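Peptide synthetase, module 7 (PDB 4TX3) probably serves as the condensation-like domain in the last module of the teicoplanin peptide synthetase, where it recruits the cytochrome P450 enzymes that cross-link the peptide. Local coordinates at residues P6-V11 with E292-L297; Q83-A88 with Q179-A184; D198-D203 with H337-F342; A267-L272 with Y361-Q366. All blocks are in the same frame, centred on the assembly; numbering follows the deposited sequence.

Contact 1. Residues P6-V11 with E292-L297; sequences PALEAV and EDLIDL
Leu8 bridges to Leu294 and Leu297 through a single methyl, and following its side chain outward shows how. The CB atom already heads toward segment 292-297 but is still too distant to touch it. At CG, which lies anti to the backbone N (chi1 172°), the chain continues in that direction and forks. The CD1 branch reaches neither leucine, whereas CD2 meets both: it stands 4.0 Å from Leu294 CD1 and, on another side, 4.1 Å from Leu297 CD2. The directions from CD2 to these two methyls diverge by about 80°, so CD2 fits against a corner formed by two residues. The Leu8 side chain crosses that of Leu294 nearly at a right angle and meets that of Leu297 on a slant. These distances are ordinary van der Waals separations, and the surface buried is modest, 124 Å² over both sides.

The backbone is consistent with this: Leu294 centres an inverse gamma turn, and the bond from Leu297 N to Leu294 O, 3.2 Å, turns the chain so that the two side chains lie near each other. Beyond the pair, Leu8 also packs on Leu178 and on Trp186, while Glu292 and Asp293 form salt bridges to basic side chains of another protein's chain. Segment 6-11, which precedes helix 21-28 and lays Pro6, Leu8 and Val11 on helix 180-191, thus meets the loop joining strand 281-288 to strand 306-313.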
# COMPACT_ATOMS: atom_id res chain seq x y z
N PRO B 6 -27.14 0.30 -7.07
CA PRO B 6 -27.40 1.41 -6.15
C PRO B 6 -26.10 2.00 -5.61
O PRO B 6 -25.06 1.35 -5.62
CB PRO B 6 -28.23 0.76 -5.04
CG PRO B 6 -27.90 -0.70 -5.13
CD PRO B 6 -27.69 -0.97 -6.58
N ALA B 7 -26.15 3.24 -5.16
CA ALA B 7 -24.97 3.84 -4.56
C ALA B 7 -24.57 3.11 -3.30
O ALA B 7 -25.40 2.78 -2.45
CB ALA B 7 -25.22 5.30 -4.26
N LEU B 8 -23.27 2.85 -3.19
CA LEU B 8 -22.69 2.36 -1.96
C LEU B 8 -22.41 3.57 -1.08
O LEU B 8 -21.57 4.40 -1.40
CB LEU B 8 -21.42 1.56 -2.26
CG LEU B 8 -20.55 1.10 -1.08
CD1 LEU B 8 -21.33 0.19 -0.15
CD2 LEU B 8 -19.27 0.42 -1.58
N GLU B 9 -23.15 3.70 0.01
CA GLU B 9 -22.97 4.86 0.87
C GLU B 9 -23.40 4.55 2.29
O GLU B 9 -24.05 3.53 2.55
CB GLU B 9 -23.75 6.07 0.33
CG GLU B 9 -25.27 5.89 0.27
CD GLU B 9 -25.99 7.15 -0.17
OE1 GLU B 9 -27.19 7.10 -0.49
OE2 GLU B 9 -25.35 8.22 -0.20
N ALA B 10 -23.01 5.42 3.22
CA ALA B 10 -23.46 5.32 4.60
C ALA B 10 -24.98 5.34 4.62
O ALA B 10 -25.60 6.05 3.84
CB ALA B 10 -22.90 6.46 5.43
N VAL B 11 -25.57 4.56 5.50
CA VAL B 11 -27.02 4.40 5.49
C VAL B 11 -27.54 4.44 6.92
O VAL B 11 -26.86 3.99 7.83
CB VAL B 11 -27.39 3.06 4.78
CG1 VAL B 11 -28.60 2.40 5.40
CG2 VAL B 11 -27.55 3.29 3.28
N GLU B 292 -11.01 -3.14 -5.96
CA GLU B 292 -10.10 -2.05 -5.60
C GLU B 292 -10.63 -0.68 -6.03
O GLU B 292 -10.22 0.36 -5.51
CB GLU B 292 -8.72 -2.28 -6.21
CG GLU B 292 -8.66 -2.12 -7.73
CD GLU B 292 -7.26 -2.35 -8.32
OE1 GLU B 292 -6.40 -2.93 -7.62
OE2 GLU B 292 -7.03 -1.93 -9.47
N ASP B 293 -11.56 -0.68 -6.99
CA ASP B 293 -12.23 0.54 -7.42
C ASP B 293 -13.12 1.13 -6.32
O ASP B 293 -13.32 2.34 -6.25
CB ASP B 293 -13.08 0.28 -8.67
CG ASP B 293 -12.23 0.09 -9.93
OD1 ASP B 293 -11.03 0.46 -9.92
OD2 ASP B 293 -12.77 -0.42 -10.94
N LEU B 294 -13.68 0.26 -5.47
CA LEU B 294 -14.50 0.72 -4.35
C LEU B 294 -13.61 1.28 -3.25
O LEU B 294 -13.18 0.54 -2.36
CB LEU B 294 -15.37 -0.43 -3.82
CG LEU B 294 -16.34 -1.03 -4.86
CD1 LEU B 294 -17.34 -1.95 -4.21
CD2 LEU B 294 -17.06 0.06 -5.63
N ILE B 295 -13.33 2.58 -3.32
CA ILE B 295 -12.32 3.19 -2.44
C ILE B 295 -12.67 3.17 -0.95
O ILE B 295 -11.77 3.01 -0.10
CB ILE B 295 -12.02 4.64 -2.90
CG1 ILE B 295 -11.03 4.61 -4.05
CG2 ILE B 295 -11.45 5.48 -1.76
CD1 ILE B 295 -10.30 5.94 -4.26
N ASP B 296 -13.95 3.28 -0.61
CA ASP B 296 -14.36 3.26 0.78
C ASP B 296 -14.22 1.92 1.48
O ASP B 296 -14.29 1.86 2.71
CB ASP B 296 -15.82 3.72 0.90
CG ASP B 296 -15.97 5.21 0.74
OD1 ASP B 296 -14.94 5.92 0.76
OD2 ASP B 296 -17.12 5.68 0.58
N LEU B 297 -14.03 0.84 0.72
CA LEU B 297 -13.81 -0.47 1.32
C LEU B 297 -12.34 -0.75 1.70
O LEU B 297 -12.08 -1.63 2.53
CB LEU B 297 -14.28 -1.58 0.39
CG LEU B 297 -15.69 -1.49 -0.17
CD1 LEU B 297 -15.94 -2.67 -1.09
CD2 LEU B 297 -16.71 -1.45 0.95

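Contact 2. Residues Q83-A88 with Q179-A184; sequences QHIHDA and QFADYA
Gln83 NE2, which donates a hydrogen bond to Pro18 O, also lies 3.6 Å from Ala184 CB across the contact. The other end of the same carboxamide, OE1, accepts a weak hydrogen bond from Gln23 and sits at the edge of the Phe180 ring, in its plane, 3.9 Å from Phe180 CD2. Amide and ring planes are turned 57° apart, so the amide is not stacked on the ring. Its position follows from the torsions: CG lies beside the backbone N (chi1 -55°) and the chain then runs out extended, carrying the polar group to the helix while bonds from outside both segments hold it.

Two residues on, Ile85 points its CD1 at Ala181 CB, 4.0 Å away, which gives the contact an apolar half. Phe180, Ala181 and Ala184 lie on one face of the start of helix 180-191, and the two small methyls let the side chains of Gln83 and Ile85 come close.

The helix start is held by Asp182, whose OD2 receives Gln179 N at 2.9 Å, with an N-H...O angle of 154°. Gln179 occupies the N-cap position and Asp182 the third residue of the helix, so the bond corresponds to one half of a capping box. The whole is a helix N-terminus packed on a small two-stranded antiparallel sheet, 72-73 with 84-85, within a condensation-domain fold.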
# COMPACT_ATOMS: atom_id res chain seq x y z
N GLN B 83 -27.41 -8.94 11.86
CA GLN B 83 -26.21 -8.45 12.51
C GLN B 83 -26.59 -7.57 13.70
O GLN B 83 -27.17 -6.50 13.53
CB GLN B 83 -25.33 -7.68 11.53
CG GLN B 83 -24.98 -8.48 10.29
CD GLN B 83 -23.82 -7.88 9.51
OE1 GLN B 83 -22.74 -7.66 10.06
NE2 GLN B 83 -24.05 -7.60 8.23
N HIS B 84 -26.31 -8.05 14.91
CA HIS B 84 -26.49 -7.23 16.10
C HIS B 84 -25.20 -6.49 16.49
O HIS B 84 -24.24 -7.08 17.00
CB HIS B 84 -26.97 -8.08 17.27
CG HIS B 84 -27.36 -7.26 18.46
ND1 HIS B 84 -28.59 -7.37 19.08
CD2 HIS B 84 -26.70 -6.28 19.13
CE1 HIS B 84 -28.66 -6.51 20.08
NE2 HIS B 84 -27.53 -5.84 20.13
N ILE B 85 -25.20 -5.18 16.27
CA ILE B 85 -24.02 -4.36 16.48
C ILE B 85 -23.99 -3.81 17.90
O ILE B 85 -24.79 -2.97 18.26
CB ILE B 85 -23.99 -3.23 15.44
CG1 ILE B 85 -23.95 -3.83 14.03
CG2 ILE B 85 -22.82 -2.29 15.69
CD1 ILE B 85 -24.25 -2.83 12.91
N HIS B 86 -23.07 -4.30 18.71
CA HIS B 86 -22.90 -3.80 20.07
C HIS B 86 -22.09 -2.50 20.08
O HIS B 86 -21.30 -2.25 19.17
CB HIS B 86 -22.22 -4.87 20.94
CG HIS B 86 -22.95 -6.18 20.97
ND1 HIS B 86 -23.81 -6.52 21.99
CD2 HIS B 86 -22.96 -7.22 20.10
CE1 HIS B 86 -24.32 -7.72 21.75
NE2 HIS B 86 -23.81 -8.17 20.61
N ASP B 87 -22.31 -1.67 21.10
CA ASP B 87 -21.54 -0.45 21.31
C ASP B 87 -20.04 -0.69 21.47
O ASP B 87 -19.23 0.15 21.07
CB ASP B 87 -22.01 0.29 22.55
CG ASP B 87 -23.30 1.03 22.33
OD1 ASP B 87 -23.67 1.24 21.15
OD2 ASP B 87 -23.92 1.41 23.34
N ALA B 88 -19.68 -1.81 22.09
CA ALA B 88 -18.28 -2.17 22.26
C ALA B 88 -18.04 -3.68 22.27
O ALA B 88 -18.97 -4.49 22.41
CB ALA B 88 -17.75 -1.55 23.53
N GLN B 179 -19.27 1.57 7.41
CA GLN B 179 -19.22 0.36 8.24
C GLN B 179 -19.74 -0.85 7.46
O GLN B 179 -20.44 -0.69 6.46
CB GLN B 179 -20.03 0.56 9.52
CG GLN B 179 -19.48 1.64 10.41
CD GLN B 179 -18.15 1.26 11.03
OE1 GLN B 179 -17.80 0.07 11.15
NE2 GLN B 179 -17.40 2.28 11.44
N PHE B 180 -19.43 -2.07 7.92
CA PHE B 180 -19.81 -3.25 7.14
C PHE B 180 -21.32 -3.36 6.91
O PHE B 180 -21.75 -3.87 5.89
CB PHE B 180 -19.32 -4.55 7.79
CG PHE B 180 -19.43 -5.74 6.88
CD1 PHE B 180 -18.61 -5.86 5.77
CD2 PHE B 180 -20.39 -6.71 7.09
CE1 PHE B 180 -18.73 -6.93 4.89
CE2 PHE B 180 -20.52 -7.79 6.23
CZ PHE B 180 -19.69 -7.91 5.13
N ALA B 181 -22.13 -2.89 7.86
CA ALA B 181 -23.58 -2.91 7.73
C ALA B 181 -24.05 -2.13 6.49
O ALA B 181 -25.08 -2.47 5.88
CB ALA B 181 -24.24 -2.34 8.99
N ASP B 182 -23.31 -1.07 6.15
CA ASP B 182 -23.61 -0.27 4.96
C ASP B 182 -23.36 -1.09 3.67
O ASP B 182 -24.12 -0.99 2.70
CB ASP B 182 -22.77 1.01 4.95
CG ASP B 182 -22.96 1.87 6.21
OD1 ASP B 182 -24.11 2.06 6.66
OD2 ASP B 182 -21.95 2.35 6.77
N TYR B 183 -22.30 -1.89 3.66
CA TYR B 183 -22.03 -2.82 2.56
C TYR B 183 -23.13 -3.90 2.46
O TYR B 183 -23.63 -4.18 1.37
CB TYR B 183 -20.65 -3.49 2.73
CG TYR B 183 -20.28 -4.42 1.61
CD1 TYR B 183 -19.87 -3.92 0.38
CD2 TYR B 183 -20.36 -5.80 1.77
CE1 TYR B 183 -19.54 -4.78 -0.68
CE2 TYR B 183 -20.04 -6.67 0.73
CZ TYR B 183 -19.62 -6.16 -0.49
OH TYR B 183 -19.31 -7.03 -1.53
N ALA B 184 -23.50 -4.48 3.60
CA ALA B 184 -24.53 -5.52 3.65
C ALA B 184 -25.87 -5.03 3.10
O ALA B 184 -26.56 -5.77 2.38
CB ALA B 184 -24.70 -6.04 5.07

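Contact 3. Residues D198-D203 with H337-F342; sequences DSLIND and HLDVPF
Ile201 and Val340 make the apolar centre of this contact: Ile201 CD1 lies 3.9 Å from Val340 CG2 and 4.2 Å from Val340 CG1, on the fork of the valine, the side chains crossing at about a right angle. Beside it, Leu200 CD2 packs against the carboxylate of Asp339, 3.8 Å from OD2. At the more exposed end, Asp203 OD2 approaches the edge of the His337 ring, 4.1 Å from CE1; the planes are 59° apart, and with OD2 still 4.2 Å from His337 ND1 this is proximity rather than a bond. With chi1 at -177°, Asp203 CG points opposite the backbone N, carrying the carboxylate to the ring.

Leu200, Ile201 and Asp203 belong to the first turn of helix 200-211, which lies against the irregular segment between helix 320-334 and helix 345-348 of the condensation-domain fold. Ser199 OG, at the N-cap, accepts from Asn202 N at 3.3 Å (N-H...O angle 155°).

A second shell fixes the loop. Gln204 uses both ends of its amide, NE2 to Asp339 OD2 and OE1 from Val340 N, while Arg5 forms a salt bridge with Asp339 OD1. The His337 ring stacks with that of Phe207, and Trp208 NE1 donates to His337 O.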
# COMPACT_ATOMS: atom_id res chain seq x y z
N ASP B 198 -35.42 -6.06 -15.95
CA ASP B 198 -34.28 -5.51 -16.67
C ASP B 198 -33.14 -5.10 -15.72
O ASP B 198 -32.23 -4.37 -16.11
CB ASP B 198 -34.71 -4.32 -17.54
CG ASP B 198 -35.51 -3.29 -16.76
OD1 ASP B 198 -36.06 -3.63 -15.69
OD2 ASP B 198 -35.60 -2.14 -17.24
N SER B 199 -33.19 -5.59 -14.49
CA SER B 199 -32.18 -5.24 -13.50
C SER B 199 -30.83 -5.89 -13.76
O SER B 199 -30.72 -6.90 -14.47
CB SER B 199 -32.62 -5.63 -12.11
OG SER B 199 -32.52 -7.04 -11.98
N LEU B 200 -29.80 -5.29 -13.16
CA LEU B 200 -28.44 -5.80 -13.19
C LEU B 200 -28.36 -7.25 -12.70
O LEU B 200 -27.87 -8.13 -13.40
CB LEU B 200 -27.54 -4.92 -12.32
CG LEU B 200 -26.12 -5.44 -12.26
CD1 LEU B 200 -25.54 -5.47 -13.66
CD2 LEU B 200 -25.27 -4.57 -11.34
N ILE B 201 -28.87 -7.48 -11.50
CA ILE B 201 -28.81 -8.80 -10.89
C ILE B 201 -29.43 -9.89 -11.78
O ILE B 201 -28.90 -10.99 -11.85
CB ILE B 201 -29.49 -8.78 -9.50
CG1 ILE B 201 -29.17 -10.06 -8.73
CG2 ILE B 201 -30.96 -8.56 -9.63
CD1 ILE B 201 -27.68 -10.24 -8.46
N ASN B 202 -30.51 -9.57 -12.50
CA ASN B 202 -31.15 -10.55 -13.37
C ASN B 202 -30.27 -10.92 -14.56
O ASN B 202 -30.16 -12.09 -14.92
CB ASN B 202 -32.51 -10.05 -13.86
CG ASN B 202 -33.62 -10.35 -12.89
OD1 ASN B 202 -33.57 -11.34 -12.16
ND2 ASN B 202 -34.62 -9.49 -12.84
N ASP B 203 -29.65 -9.90 -15.15
CA ASP B 203 -28.68 -10.12 -16.21
C ASP B 203 -27.54 -11.05 -15.76
O ASP B 203 -27.03 -11.85 -16.54
CB ASP B 203 -28.10 -8.79 -16.68
CG ASP B 203 -27.15 -8.95 -17.84
OD1 ASP B 203 -27.53 -9.62 -18.81
OD2 ASP B 203 -26.01 -8.43 -17.76
N HIS B 337 -19.58 -10.15 -14.38
CA HIS B 337 -20.80 -10.51 -13.68
C HIS B 337 -20.52 -10.91 -12.24
O HIS B 337 -21.00 -11.95 -11.78
CB HIS B 337 -21.48 -11.65 -14.43
CG HIS B 337 -21.65 -11.39 -15.89
ND1 HIS B 337 -22.74 -10.73 -16.42
CD2 HIS B 337 -20.86 -11.70 -16.95
CE1 HIS B 337 -22.61 -10.65 -17.73
NE2 HIS B 337 -21.48 -11.23 -18.08
N LEU B 338 -19.77 -10.07 -11.52
CA LEU B 338 -19.31 -10.41 -10.17
C LEU B 338 -20.12 -9.79 -9.03
O LEU B 338 -19.81 -10.01 -7.87
CB LEU B 338 -17.85 -10.00 -10.00
CG LEU B 338 -16.86 -10.74 -10.89
CD1 LEU B 338 -15.44 -10.39 -10.47
CD2 LEU B 338 -17.13 -12.24 -10.83
N ASP B 339 -21.16 -9.04 -9.36
CA ASP B 339 -22.04 -8.46 -8.34
C ASP B 339 -22.90 -9.52 -7.65
O ASP B 339 -23.23 -9.38 -6.47
CB ASP B 339 -22.93 -7.37 -8.97
CG ASP B 339 -22.12 -6.21 -9.55
OD1 ASP B 339 -21.71 -5.32 -8.77
OD2 ASP B 339 -21.87 -6.19 -10.77
N VAL B 340 -23.27 -10.59 -8.36
CA VAL B 340 -23.87 -11.73 -7.68
C VAL B 340 -22.85 -12.34 -6.75
O VAL B 340 -21.75 -12.68 -7.18
CB VAL B 340 -24.32 -12.87 -8.61
CG1 VAL B 340 -25.39 -13.68 -7.93
CG2 VAL B 340 -24.81 -12.38 -9.90
N PRO B 341 -23.22 -12.50 -5.48
CA PRO B 341 -22.31 -13.24 -4.61
C PRO B 341 -22.24 -14.68 -5.08
O PRO B 341 -23.25 -15.25 -5.50
CB PRO B 341 -22.97 -13.15 -3.22
CG PRO B 341 -23.97 -12.06 -3.34
CD PRO B 341 -24.42 -12.03 -4.77
N PHE B 342 -21.04 -15.24 -5.03
CA PHE B 342 -20.85 -16.65 -5.31
C PHE B 342 -21.79 -17.56 -4.52
O PHE B 342 -22.26 -18.58 -5.03
CB PHE B 342 -19.41 -17.05 -5.02
CG PHE B 342 -19.21 -18.52 -4.93
CD1 PHE B 342 -19.10 -19.28 -6.09
CD2 PHE B 342 -19.15 -19.16 -3.70
CE1 PHE B 342 -18.93 -20.65 -6.03
CE2 PHE B 342 -18.98 -20.52 -3.63
CZ PHE B 342 -18.87 -21.27 -4.80

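Contact 4. Residues A267-L272 with Y361-Q366; sequences AALAML and YQVGLQ
Leu269, with Val363 and Leu365, forms part of a helix-on-sheet packing layer, the alpha/beta sandwich expected of a lobe with the CoA-dependent acyltransferase fold to which condensation domains are related. Helix 261-278 supplies the leucine. The two partners sit on strand 363-369, which pairs in parallel with strand 399-407 and also makes backbone hydrogen bonds from Val363 and Leu365 to Gly285 of strand 281-288. Val363 and Leu365 are two positions apart on the strand, so both side chains face the helix, while Gly364 between them has none.

The evidence for a purely apolar junction is in the atoms. All three residues are buried, and Leu269 gives up about half of the 120 Å² buried, 60 Å², more than either Val363 or Leu365. Its chi1 of 175° stretches CG away from the backbone N and projects the isobutyl group from the helix onto the sheet, where it also touches Ile284. There CD2 does the touching: it meets Val363 CG1 tip to tip at 4.1 Å.

The direction from Leu269 CD2 to Leu365 CB diverges by about 95° from that to Val363 CG1; this second approach is to the root of the side chain, at 4.3 Å.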
# COMPACT_ATOMS: atom_id res chain seq x y z
N ALA B 267 -4.64 -22.54 -16.93
CA ALA B 267 -4.69 -23.42 -18.10
C ALA B 267 -3.95 -24.72 -17.80
O ALA B 267 -4.51 -25.82 -17.92
CB ALA B 267 -4.08 -22.74 -19.30
N ALA B 268 -2.69 -24.59 -17.40
CA ALA B 268 -1.83 -25.73 -17.13
C ALA B 268 -2.44 -26.70 -16.11
O ALA B 268 -2.45 -27.92 -16.33
CB ALA B 268 -0.47 -25.23 -16.64
N LEU B 269 -2.96 -26.16 -15.01
CA LEU B 269 -3.62 -26.98 -13.99
C LEU B 269 -4.84 -27.72 -14.55
O LEU B 269 -5.08 -28.89 -14.21
CB LEU B 269 -4.05 -26.11 -12.80
CG LEU B 269 -4.86 -26.81 -11.70
CD1 LEU B 269 -4.08 -27.91 -11.02
CD2 LEU B 269 -5.38 -25.81 -10.69
N ALA B 270 -5.61 -27.05 -15.41
CA ALA B 270 -6.78 -27.67 -16.02
C ALA B 270 -6.33 -28.85 -16.91
O ALA B 270 -6.98 -29.90 -16.94
CB ALA B 270 -7.60 -26.65 -16.83
N MET B 271 -5.22 -28.68 -17.62
CA MET B 271 -4.69 -29.76 -18.44
C MET B 271 -4.23 -30.91 -17.55
O MET B 271 -4.37 -32.09 -17.91
CB MET B 271 -3.52 -29.30 -19.31
CG MET B 271 -3.93 -28.42 -20.46
SD MET B 271 -2.49 -27.64 -21.20
CE MET B 271 -2.18 -28.71 -22.62
N LEU B 272 -3.69 -30.57 -16.39
CA LEU B 272 -3.21 -31.59 -15.47
C LEU B 272 -4.36 -32.41 -14.94
O LEU B 272 -4.27 -33.63 -14.84
CB LEU B 272 -2.42 -30.97 -14.33
CG LEU B 272 -1.89 -31.91 -13.25
CD1 LEU B 272 -0.96 -32.98 -13.82
CD2 LEU B 272 -1.20 -31.12 -12.17
N TYR B 361 -17.13 -25.68 -7.22
CA TYR B 361 -15.76 -26.14 -7.43
C TYR B 361 -15.10 -26.66 -6.16
O TYR B 361 -15.42 -26.24 -5.05
CB TYR B 361 -14.89 -25.03 -8.05
CG TYR B 361 -14.63 -23.83 -7.17
CD1 TYR B 361 -15.53 -22.77 -7.13
CD2 TYR B 361 -13.46 -23.74 -6.40
CE1 TYR B 361 -15.28 -21.66 -6.33
CE2 TYR B 361 -13.21 -22.64 -5.60
CZ TYR B 361 -14.12 -21.60 -5.57
OH TYR B 361 -13.87 -20.50 -4.78
N GLN B 362 -14.16 -27.58 -6.35
CA GLN B 362 -13.48 -28.25 -5.26
C GLN B 362 -11.96 -28.05 -5.37
O GLN B 362 -11.19 -28.42 -4.47
CB GLN B 362 -13.84 -29.74 -5.26
CG GLN B 362 -15.32 -30.04 -5.04
CD GLN B 362 -16.16 -29.80 -6.29
OE1 GLN B 362 -15.79 -30.20 -7.38
NE2 GLN B 362 -17.30 -29.13 -6.13
N VAL B 363 -11.53 -27.46 -6.49
CA VAL B 363 -10.13 -27.12 -6.72
C VAL B 363 -9.97 -25.61 -6.86
O VAL B 363 -10.64 -24.99 -7.69
CB VAL B 363 -9.58 -27.80 -7.98
CG1 VAL B 363 -8.07 -27.50 -8.14
CG2 VAL B 363 -9.84 -29.29 -7.93
N GLY B 364 -9.09 -25.02 -6.04
CA GLY B 364 -8.87 -23.59 -6.08
C GLY B 364 -7.46 -23.22 -6.51
O GLY B 364 -6.51 -23.97 -6.27
N LEU B 365 -7.33 -22.06 -7.15
CA LEU B 365 -6.02 -21.57 -7.56
C LEU B 365 -5.82 -20.09 -7.25
O LEU B 365 -6.63 -19.25 -7.59
CB LEU B 365 -5.79 -21.81 -9.05
CG LEU B 365 -4.52 -21.22 -9.65
CD1 LEU B 365 -3.29 -21.75 -8.96
CD2 LEU B 365 -4.45 -21.53 -11.12
N GLN B 366 -4.71 -19.81 -6.58
CA GLN B 366 -4.32 -18.45 -6.21
C GLN B 366 -2.91 -18.18 -6.75
O GLN B 366 -1.98 -18.89 -6.41
CB GLN B 366 -4.37 -18.30 -4.69
CG GLN B 366 -5.02 -17.04 -4.18
CD GLN B 366 -6.51 -16.99 -4.45
OE1 GLN B 366 -7.21 -18.02 -4.50
NE2 GLN B 366 -7.01 -15.79 -4.63

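Contact 1 lies on the same side of the chain's centre as contact 2 and as contact 3. Centres of contacts 1 and 2 are 15 Å apart and the two touch, Val11 N approaching Asp182 OD1 at 3.1 Å in a probable hydrogen bond. Contact 3, about 17 Å from contact 1 between centres, is reached along the chain from helix 180-191 to the next helix, 200-211. Contact 4 is about 36 Å from contact 2 between centres, across the chain's centre, yet touches contact 3 through the rings of Phe342 and Tyr361. Contact 2 closes before contact 3 opens; contact 1 spans contact 2 and interleaves with contacts 3 and 4, which themselves interleave, tying sequence-distant parts into one condensation-type fold.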